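Local coordinates for Glyoxalase/bleomycin resistance protein/dioxygenase (Sphaerobacter thermophilus, PDB 4HC5) that belongs to the glyoxalase/bleomycin resistance protein/dioxygenase superfamily and may act as a dioxygenase, though its substrate is not established, at residues S22-L28 against L65-W70; V102-K106 against T118-D122. All coordinates share one frame; numbering follows the deposited sequence. Where two conformers were deposited one is given.

In the fold
From the N terminus, strand 13-20 runs into the start of helix 24-34, which leads to strands 38-46, 49-55 and 62-66. Contact 1 closes this first beta-alpha-beta-beta-beta unit, bringing the exit of strand 62-66 back beside the first turn of the helix. The chain then repeats the pattern with strand 79-87, helix 90-99, and strands 103-110, 116-121 and 126-132. Contact 2 closes a hairpin in that second unit, pairing strand 103-110 with strand 116-121 just after helix 90-99. Contact 1 and contact 2 follow one another in series, neither nested nor crossed, their centres about 20 Å apart. Contact 1 ties helix to sheet, contact 2 strand to strand, each in its own four-stranded mixed sheet.

Contact 1 of 2, residues S22-L28 against L65-W70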
loop_
_atom_site.group_PDB
_atom_site.type_symbol
_atom_site.label_atom_id
_atom_site.label_comp_id
_atom_site.label_asym_id
_atom_site.label_seq_id
_atom_site.Cartn_x
_atom_site.Cartn_y
_atom_site.Cartn_z
ATOM N N SER A 22 2.840 -9.691 14.004
ATOM C CA SER A 22 3.463 -9.927 15.326
ATOM C C SER A 22 4.766 -10.729 15.246
ATOM O O SER A 22 5.592 -10.702 16.173
ATOM C CB SER A 22 2.493 -10.624 16.228
ATOM O OG SER A 22 2.011 -11.841 15.704
ATOM N N ASP A 23 4.944 -11.465 14.140
ATOM C CA ASP A 23 6.049 -12.374 13.950
ATOM C C ASP A 23 6.314 -12.460 12.473
ATOM O O ASP A 23 5.537 -13.003 11.694
ATOM C CB ASP A 23 5.704 -13.741 14.598
ATOM C CG ASP A 23 6.790 -14.744 14.562
ATOM O OD1 ASP A 23 7.407 -14.917 13.507
ATOM O OD2 ASP A 23 6.926 -15.543 15.584
ATOM N N GLN A 24 7.480 -11.978 12.118
ATOM C CA GLN A 24 7.866 -11.952 10.702
ATOM C C GLN A 24 7.976 -13.341 10.063
ATOM O O GLN A 24 7.577 -13.514 8.881
ATOM C CB GLN A 24 9.067 -11.071 10.410
ATOM C CG GLN A 24 8.911 -9.616 10.758
ATOM C CD GLN A 24 10.143 -8.822 10.434
ATOM O OE1 GLN A 24 11.214 -9.062 11.101
ATOM N NE2 GLN A 24 10.103 -7.972 9.497
ATOM N N GLU A 25 8.600 -14.309 10.728
ATOM C CA GLU A 25 8.719 -15.664 10.201
ATOM C C GLU A 25 7.387 -16.327 9.971
ATOM O O GLU A 25 7.184 -16.978 8.958
ATOM C CB GLU A 25 9.554 -16.485 11.191
ATOM C CG GLU A 25 11.027 -16.400 10.962
ATOM C CD GLU A 25 11.486 -16.669 9.511
ATOM O OE1 GLU A 25 11.025 -17.620 8.863
ATOM O OE2 GLU A 25 12.274 -15.906 9.054
ATOM N N LYS A 26 6.492 -16.194 10.950
ATOM C CA LYS A 26 5.163 -16.799 10.809
ATOM C C LYS A 26 4.385 -16.097 9.710
ATOM O O LYS A 26 3.656 -16.742 8.943
ATOM C CB LYS A 26 4.380 -16.739 12.100
ATOM C CG LYS A 26 4.927 -17.727 13.114
ATOM C CD LYS A 26 4.252 -17.591 14.422
ATOM C CE LYS A 26 4.955 -18.453 15.472
ATOM N NZ LYS A 26 4.240 -19.738 15.613
ATOM N N ALA A 27 4.557 -14.778 9.613
ATOM C CA ALA A 27 3.876 -14.026 8.546
ATOM C C ALA A 27 4.364 -14.443 7.173
ATOM O O ALA A 27 3.581 -14.685 6.252
ATOM C CB ALA A 27 3.980 -12.526 8.771
ATOM N N LEU A 28 5.676 -14.660 7.052
ATOM C CA LEU A 28 6.227 -15.169 5.787
ATOM C C LEU A 28 5.573 -16.501 5.435
ATOM O O LEU A 28 5.218 -16.735 4.249
ATOM C CB LEU A 28 7.732 -15.333 5.843
ATOM C CG LEU A 28 8.577 -14.100 5.562
ATOM C CD1 LEU A 28 10.049 -14.407 5.903
ATOM C CD2 LEU A 28 8.431 -13.782 4.039
ATOM N N LEU A 65 6.306 -6.705 5.505
ATOM C CA LEU A 65 5.792 -7.351 6.738
ATOM C C LEU A 65 6.524 -6.722 7.904
ATOM O O LEU A 65 7.578 -7.166 8.308
ATOM C CB LEU A 65 6.072 -8.852 6.639
ATOM C CG LEU A 65 5.404 -9.583 5.415
ATOM C CD1 LEU A 65 5.722 -11.071 5.443
ATOM C CD2 LEU A 65 3.885 -9.290 5.352
ATOM N N GLY A 66 5.949 -5.618 8.384
ATOM C CA GLY A 66 6.538 -4.797 9.433
ATOM C C GLY A 66 6.148 -5.283 10.846
ATOM O O GLY A 66 5.218 -6.060 11.011
ATOM N N LEU A 67 6.884 -4.802 11.833
ATOM C CA LEU A 67 6.602 -5.082 13.246
ATOM C C LEU A 67 6.187 -3.821 13.972
ATOM O O LEU A 67 6.688 -2.730 13.589
ATOM C CB LEU A 67 7.816 -5.674 13.970
ATOM C CG LEU A 67 8.238 -7.102 13.560
ATOM C CD1 LEU A 67 9.631 -7.413 14.094
ATOM C CD2 LEU A 67 7.202 -8.145 13.980
ATOM N N PRO A 68 5.407 -3.925 15.064
ATOM C CA PRO A 68 5.141 -2.748 15.824
ATOM C C PRO A 68 6.389 -1.986 16.233
ATOM O O PRO A 68 6.425 -0.739 16.309
ATOM C CB PRO A 68 4.362 -3.278 17.009
ATOM C CG PRO A 68 3.678 -4.483 16.486
ATOM C CD PRO A 68 4.637 -5.078 15.510
ATOM N N SER A 69 7.440 -2.739 16.520
ATOM C CA SER A 69 8.699 -2.108 16.937
ATOM C C SER A 69 9.392 -1.222 15.935
ATOM O O SER A 69 10.325 -0.498 16.281
ATOM C CB SER A 69 9.655 -3.135 17.408
ATOM O OG SER A 69 9.990 -4.095 16.413
ATOM N N TRP A 70 8.991 -1.355 14.682
ATOM C CA TRP A 70 9.491 -0.442 13.641
ATOM C C TRP A 70 9.075 1.000 13.840
ATOM O O TRP A 70 9.666 1.899 13.227
ATOM C CB TRP A 70 8.995 -0.819 12.234
ATOM C CG TRP A 70 9.584 -2.082 11.625
ATOM C CD1 TRP A 70 10.346 -3.063 12.192
ATOM C CD2 TRP A 70 9.417 -2.479 10.249
ATOM N NE1 TRP A 70 10.612 -4.048 11.296
ATOM C CE2 TRP A 70 10.090 -3.711 10.079
ATOM C CE3 TRP A 70 8.727 -1.938 9.193
ATOM C CZ2 TRP A 70 10.164 -4.363 8.850
ATOM C CZ3 TRP A 70 8.816 -2.597 7.944
ATOM C CH2 TRP A 70 9.528 -3.768 7.788
HETATM O O HOH W 1 12.362 -6.351 12.003
#
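The start of helix 24-34 passes beside the end of strand 62-66, with Ser22 CA 6.1 Å from Leu67 CA and Gln24 CA 6.4 Å from Leu65 CA. Asp23 is the N-cap; its OD1 takes the Lys26 N-H at 3.0 Å from above the carboxylate plane, a role suited to a short acidic side chain. Gln24 carries the polar link. Its chain reaches out extended beyond CG (chi2 -180°), and NE2 donates to Leu65 O at 2.9 Å, nearly straight and in the plane of the amide. NE2 also donates to Arg50 O, so this one amide nitrogen serves two backbone carbonyls. On its other arm OE1 accepts from a water that in turn accepts from Trp70 NE1, and the amide and indole planes stand almost perpendicular. Leu67 lies across the Gln24 chain at about a right angle, its CD2 against Ser22 O. Farther along the helix, Leu65 CD1 reaches Ala27 CB at 4.0 Å and Leu28 CD2 at 4.1 Å; the small alanine lets the helix sit close to the strand. This is a helix packed on its sheet in the beta-alpha-beta-beta-beta unit of the vicinal oxygen chelate fold.

Contact 2 of 2, residues V102-K106 against T118-D122; sequences VTFTK and TWFSD. With GOL (glycerol), chain F.
Phe104 and Phe120 face each other as a non-hydrogen-bonded pair of an antiparallel beta hairpin, CA to CA 4.2 Å, in the second beta-alpha-beta-beta-beta unit of this vicinal oxygen chelate fold. Phe120 CB sits over one face of the Phe104 ring, 3.9 Å from its centroid, a CH-pi contact. The two side chains point the same way, but their rings meet obliquely, with planes at 54°. Phe120 CG stands between its own N and carbonyl carbon (chi1 77°), which swings the ring toward the Val102 end of the hairpin, where CD1 meets Val102 CG1 at 3.7 Å. Thr118 CG2 touches Phe104 at CD2. On each side of the aromatic pair a backbone bond spans the strands: Ser121 N to Thr103 O, and Thr105 N to Trp119 O.

Further out, Lys106 lays its extended aliphatic chain alongside one of two conformers of Trp119, CE 4.0 Å from CZ3, an apolar use of a long side chain whose ammonium makes a long, weak ion pair with Glu109. Tyr94 meets Phe104 edge-to-face and Leu97 of the same helix also packs on it, so a bulky aromatic fits between helix 90-99 and the sheet. A glycerol, probably from the crystallisation liquor, bridges the strand ends: its O3 accepts from Thr103 N and donates to Ser121 O. At the other end Thr118 OG1 donates to Lys106 O at 2.6 Å, from above the carbonyl plane.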
loop_
_atom_site.group_PDB
_atom_site.type_symbol
_atom_site.label_atom_id
_atom_site.label_comp_id
_atom_site.label_asym_id
_atom_site.label_seq_id
_atom_site.Cartn_x
_atom_site.Cartn_y
_atom_site.Cartn_z
ATOM N N VAL A 102 -7.839 -20.250 5.704
ATOM C CA VAL A 102 -8.068 -18.792 5.754
ATOM C C VAL A 102 -9.477 -18.523 6.207
ATOM O O VAL A 102 -10.460 -19.136 5.774
ATOM C CB VAL A 102 -7.798 -18.130 4.381
ATOM C CG1 VAL A 102 -8.082 -16.651 4.384
ATOM C CG2 VAL A 102 -6.300 -18.362 3.994
ATOM N N THR A 103 -9.560 -17.465 6.990
ATOM C CA THR A 103 -10.834 -16.879 7.480
ATOM C C THR A 103 -11.390 -15.838 6.583
ATOM O O THR A 103 -10.779 -14.791 6.456
ATOM C CB THR A 103 -10.645 -16.242 8.910
ATOM O OG1 THR A 103 -10.166 -17.271 9.794
ATOM C CG2 THR A 103 -11.922 -15.719 9.463
ATOM N N PHE A 104 -12.516 -16.138 5.967
ATOM C CA PHE A 104 -13.282 -15.167 5.154
ATOM C C PHE A 104 -14.494 -14.708 5.929
ATOM O O PHE A 104 -15.034 -15.448 6.797
ATOM C CB PHE A 104 -13.804 -15.802 3.882
ATOM C CG PHE A 104 -12.773 -16.075 2.863
ATOM C CD1 PHE A 104 -12.016 -17.230 2.820
ATOM C CD2 PHE A 104 -12.522 -15.106 1.888
ATOM C CE1 PHE A 104 -11.037 -17.399 1.903
ATOM C CE2 PHE A 104 -11.543 -15.300 0.931
ATOM C CZ PHE A 104 -10.783 -16.447 0.942
ATOM N N THR A 105 -14.974 -13.505 5.640
ATOM C CA THR A 105 -16.184 -12.999 6.269
ATOM C C THR A 105 -17.485 -13.681 5.737
ATOM O O THR A 105 -18.478 -13.774 6.449
ATOM C CB THR A 105 -16.294 -11.484 6.175
ATOM O OG1 THR A 105 -16.316 -11.106 4.826
ATOM C CG2 THR A 105 -15.131 -10.803 6.897
ATOM N N LYS A 106 -17.424 -14.071 4.472
ATOM C CA LYS A 106 -18.581 -14.678 3.755
ATOM C C LYS A 106 -18.132 -15.068 2.350
ATOM O O LYS A 106 -17.018 -14.640 1.920
ATOM C CB LYS A 106 -19.815 -13.774 3.724
ATOM C CG LYS A 106 -19.533 -12.423 3.055
ATOM C CD LYS A 106 -20.745 -11.485 3.065
ATOM C CE LYS A 106 -20.385 -10.165 2.431
ATOM N NZ LYS A 106 -21.590 -9.330 2.588
ATOM N N THR A 118 -15.020 -10.237 -1.642
ATOM C CA THR A 118 -15.209 -10.601 -0.246
ATOM C C THR A 118 -14.047 -10.084 0.577
ATOM O O THR A 118 -13.172 -9.418 0.046
ATOM C CB THR A 118 -15.484 -12.117 -0.056
ATOM O OG1 THR A 118 -15.859 -12.331 1.334
ATOM C CG2 THR A 118 -14.354 -13.008 -0.519
ATOM N N TRP A 119 -14.019 -10.434 1.829
ATOM C CA TRP A 119 -12.928 -10.033 2.753
ATOM C C TRP A 119 -12.358 -11.228 3.470
ATOM O O TRP A 119 -13.070 -12.197 3.785
ATOM C CB TRP A 119 -13.451 -9.097 3.860
ATOM C CG TRP A 119 -13.956 -7.755 3.327
ATOM C CD1 TRP A 119 -13.292 -6.518 3.391
ATOM C CD2 TRP A 119 -15.247 -7.463 2.678
ATOM N NE1 TRP A 119 -14.055 -5.562 2.858
ATOM C CE2 TRP A 119 -15.266 -6.041 2.431
ATOM C CE3 TRP A 119 -16.365 -8.228 2.301
ATOM C CZ2 TRP A 119 -16.349 -5.420 1.758
ATOM C CZ3 TRP A 119 -17.478 -7.592 1.699
ATOM C CH2 TRP A 119 -17.458 -6.228 1.411
ATOM N N PHE A 120 -11.064 -11.182 3.698
ATOM C CA PHE A 120 -10.386 -12.200 4.466
ATOM C C PHE A 120 -9.354 -11.569 5.357
ATOM O O PHE A 120 -8.931 -10.412 5.176
ATOM C CB PHE A 120 -9.814 -13.311 3.609
ATOM C CG PHE A 120 -8.553 -12.923 2.905
ATOM C CD1 PHE A 120 -7.336 -13.117 3.493
ATOM C CD2 PHE A 120 -8.603 -12.424 1.605
ATOM C CE1 PHE A 120 -6.177 -12.766 2.838
ATOM C CE2 PHE A 120 -7.430 -12.064 0.969
ATOM C CZ PHE A 120 -6.240 -12.248 1.576
ATOM N N SER A 121 -8.919 -12.321 6.327
ATOM C CA SER A 121 -7.864 -11.895 7.252
ATOM C C SER A 121 -6.699 -12.841 7.333
ATOM O O SER A 121 -6.769 -14.022 7.018
ATOM C CB SER A 121 -8.419 -11.750 8.673
ATOM O OG SER A 121 -9.462 -10.772 8.764
ATOM N N ASP A 122 -5.558 -12.224 7.722
ATOM C CA ASP A 122 -4.349 -12.996 8.016
ATOM C C ASP A 122 -4.437 -13.489 9.502
ATOM O O ASP A 122 -5.365 -13.147 10.226
ATOM C CB ASP A 122 -3.064 -12.244 7.672
ATOM C CG ASP A 122 -2.674 -11.174 8.650
ATOM O OD1 ASP A 122 -3.303 -10.962 9.666
ATOM O OD2 ASP A 122 -1.623 -10.532 8.305
HETATM C C1 GOL F . -5.268 -18.023 11.065
HETATM O O1 GOL F . -6.101 -17.489 12.123
HETATM C C2 GOL F . -5.971 -17.929 9.689
HETATM O O2 GOL F . -5.087 -18.488 8.734
HETATM C C3 GOL F . -6.190 -16.526 9.180
HETATM O O3 GOL F . -7.075 -16.390 8.079
#